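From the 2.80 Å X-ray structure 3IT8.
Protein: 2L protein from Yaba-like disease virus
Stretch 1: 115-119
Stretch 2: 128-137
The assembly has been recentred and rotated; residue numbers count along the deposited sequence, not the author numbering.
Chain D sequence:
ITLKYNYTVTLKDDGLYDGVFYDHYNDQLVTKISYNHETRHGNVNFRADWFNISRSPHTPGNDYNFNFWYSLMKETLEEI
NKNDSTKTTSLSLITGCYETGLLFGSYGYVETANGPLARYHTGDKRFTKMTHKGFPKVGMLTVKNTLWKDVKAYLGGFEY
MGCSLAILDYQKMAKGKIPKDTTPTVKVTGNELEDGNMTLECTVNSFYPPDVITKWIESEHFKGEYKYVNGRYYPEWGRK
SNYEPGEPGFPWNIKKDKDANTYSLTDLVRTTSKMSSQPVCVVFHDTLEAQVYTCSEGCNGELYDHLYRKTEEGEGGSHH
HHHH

Stretch 1 115-119: GPLAR
Stretch 2 (128-137) TKMTHKGFPK

Residues 115-119 are strand, and Ala-118 and Arg-119 pair antiparallel with Lys-129 and Thr-128; beyond Lys-129 the second stretch is loop or turn. The contact between them buries 538 Å², both sides summed.

Gly-115 makes no contact with the second stretch. Its phi/psi of 131/174 would jam a CB against the preceding carbonyl O, so the backbone calls for glycine.

Pro-116 (-48/138, C-gamma endo) points toward the loop. Pro-116 CB packs on Met-130 CE at 3.6 Å, an apolar contact.

Leu-117 (-113/-73; chi1 t, chi2 p) has its CA-to-CB bond directed away, yet the end of its side chain returns. Leu-117 CD1 lies 3.8 Å from Phe-135 CB and 4.2 Å from Pro-136 CD. Leu-117 O accepts a hydrogen bond from Met-130 N at 3.2 Å, 146° at the hydrogen. This bond extends the pairing one residue past the second strand.

Met-130 (-107/-10; m, t, m) points toward stretch 1. Met-130 CE sits 3.1 Å from both Leu-117 N and Ala-118 N, a close approach to the backbone.

Ala-118 (-138/146) pairs with Lys-129 (-49/142) as a non-hydrogen-bonded bridge, CA to CA 4.7 Å, with side chains diverging. Ala-118 CA makes a CA-H...O contact with Thr-128 O at 3.5 Å. Ala-118 CB lies over a face of the Phe-135 ring, 3.8 Å from its centroid, a CH-pi contact. Phe-135 (-143/142) has chi1 69° and chi2 86°.

Arg-119 (-111/135) pairs with Thr-128 (-135/138; chi1 m), CA to CA 5.2 Å. Two hydrogen bonds close the pair: Arg-119 N to Thr-128 O, 2.8 Å and nearly straight, and Thr-128 N to Arg-119 O, 2.7 Å. Their side chains share one sheet face. The Arg-119 side chain (t, t, m, chi4 108°) places NH1 3.4 Å from Met-130 CG, which lies over one guanidinium face.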

# COMPACT_ATOMS: atom_id res chain seq x y z
N GLY D 115 10.79 -15.07 47.22
CA GLY D 115 9.92 -14.19 46.46
C GLY D 115 10.49 -13.76 45.12
O GLY D 115 11.63 -14.06 44.81
N PRO D 116 9.70 -13.03 44.30
CA PRO D 116 10.13 -12.56 42.98
C PRO D 116 11.48 -11.89 43.02
O PRO D 116 11.78 -11.12 43.92
CB PRO D 116 9.02 -11.60 42.58
CG PRO D 116 8.50 -11.12 43.89
CD PRO D 116 8.44 -12.40 44.69
N LEU D 117 12.30 -12.20 42.02
CA LEU D 117 13.65 -11.66 41.94
C LEU D 117 13.83 -10.69 40.76
O LEU D 117 13.93 -9.48 40.96
CB LEU D 117 14.64 -12.83 41.83
CG LEU D 117 16.09 -12.53 42.12
CD1 LEU D 117 16.19 -11.89 43.49
CD2 LEU D 117 16.89 -13.81 42.06
N ALA D 118 13.87 -11.22 39.54
CA ALA D 118 14.05 -10.38 38.35
C ALA D 118 13.16 -10.77 37.20
O ALA D 118 12.90 -11.95 36.96
CB ALA D 118 15.50 -10.40 37.90
N ARG D 119 12.73 -9.76 36.45
CA ARG D 119 11.85 -9.92 35.30
C ARG D 119 12.61 -9.59 34.01
O ARG D 119 13.35 -8.61 33.95
CB ARG D 119 10.66 -8.97 35.49
CG ARG D 119 9.79 -8.75 34.29
CD ARG D 119 8.71 -7.70 34.61
NE ARG D 119 7.72 -8.18 35.56
CZ ARG D 119 7.63 -7.77 36.82
NH1 ARG D 119 8.48 -6.88 37.29
NH2 ARG D 119 6.69 -8.27 37.61
N THR D 128 15.29 -7.00 34.96
CA THR D 128 15.00 -5.82 35.76
C THR D 128 14.42 -6.24 37.10
O THR D 128 13.60 -7.15 37.17
CB THR D 128 13.97 -4.93 35.08
OG1 THR D 128 14.38 -4.70 33.74
CG2 THR D 128 13.87 -3.61 35.82
N LYS D 129 14.86 -5.57 38.16
CA LYS D 129 14.39 -5.85 39.52
C LYS D 129 12.87 -5.91 39.59
O LYS D 129 12.17 -5.15 38.91
CB LYS D 129 14.91 -4.77 40.47
CG LYS D 129 14.90 -3.38 39.86
CD LYS D 129 14.32 -2.34 40.79
CE LYS D 129 15.17 -2.11 42.03
NZ LYS D 129 14.60 -1.03 42.92
N MET D 130 12.34 -6.82 40.39
CA MET D 130 10.90 -6.95 40.57
C MET D 130 10.54 -6.42 41.94
O MET D 130 9.37 -6.24 42.25
CB MET D 130 10.44 -8.41 40.47
CG MET D 130 10.51 -9.00 39.08
SD MET D 130 9.55 -10.52 38.96
CE MET D 130 10.77 -11.70 39.40
N THR D 131 11.57 -6.16 42.74
CA THR D 131 11.41 -5.66 44.10
C THR D 131 12.40 -4.53 44.31
O THR D 131 13.38 -4.44 43.59
CB THR D 131 11.70 -6.77 45.12
OG1 THR D 131 10.73 -7.80 44.97
CG2 THR D 131 11.65 -6.25 46.54
N HIS D 132 12.12 -3.66 45.30
CA HIS D 132 13.01 -2.55 45.64
C HIS D 132 14.39 -3.13 46.00
O HIS D 132 15.44 -2.55 45.68
CB HIS D 132 12.45 -1.78 46.84
CG HIS D 132 12.22 -2.64 48.06
ND1 HIS D 132 11.31 -3.68 48.08
CD2 HIS D 132 12.80 -2.62 49.28
CE1 HIS D 132 11.34 -4.26 49.26
NE2 HIS D 132 12.23 -3.64 50.02
N LYS D 133 14.36 -4.30 46.65
CA LYS D 133 15.54 -5.03 47.11
C LYS D 133 16.62 -5.21 46.05
O LYS D 133 17.80 -5.26 46.39
CB LYS D 133 15.11 -6.41 47.63
CG LYS D 133 15.67 -6.77 48.99
CD LYS D 133 15.10 -5.87 50.08
CE LYS D 133 15.64 -6.24 51.46
NZ LYS D 133 15.06 -5.39 52.53
N GLY D 134 16.23 -5.31 44.79
CA GLY D 134 17.20 -5.51 43.72
C GLY D 134 17.50 -6.99 43.57
O GLY D 134 16.92 -7.82 44.27
N PHE D 135 18.41 -7.34 42.66
CA PHE D 135 18.77 -8.74 42.47
C PHE D 135 20.26 -8.87 42.16
O PHE D 135 20.84 -8.05 41.45
CB PHE D 135 17.95 -9.36 41.33
CG PHE D 135 18.28 -8.82 39.97
CD1 PHE D 135 19.33 -9.36 39.23
CD2 PHE D 135 17.55 -7.76 39.42
CE1 PHE D 135 19.64 -8.86 37.96
CE2 PHE D 135 17.86 -7.26 38.15
CZ PHE D 135 18.90 -7.80 37.42
N PRO D 136 20.89 -9.93 42.70
CA PRO D 136 22.32 -10.18 42.49
C PRO D 136 22.66 -10.47 41.03
O PRO D 136 22.09 -11.38 40.43
CB PRO D 136 22.59 -11.36 43.40
CG PRO D 136 21.31 -12.12 43.37
CD PRO D 136 20.27 -11.02 43.47
N LYS D 137 23.58 -9.70 40.47
CA LYS D 137 23.98 -9.91 39.08
C LYS D 137 24.98 -11.06 38.96
O LYS D 137 26.18 -10.85 38.81
CB LYS D 137 24.54 -8.61 38.49
CG LYS D 137 23.44 -7.60 38.14
CD LYS D 137 23.99 -6.32 37.55
CE LYS D 137 24.74 -5.50 38.59
NZ LYS D 137 25.27 -4.23 38.05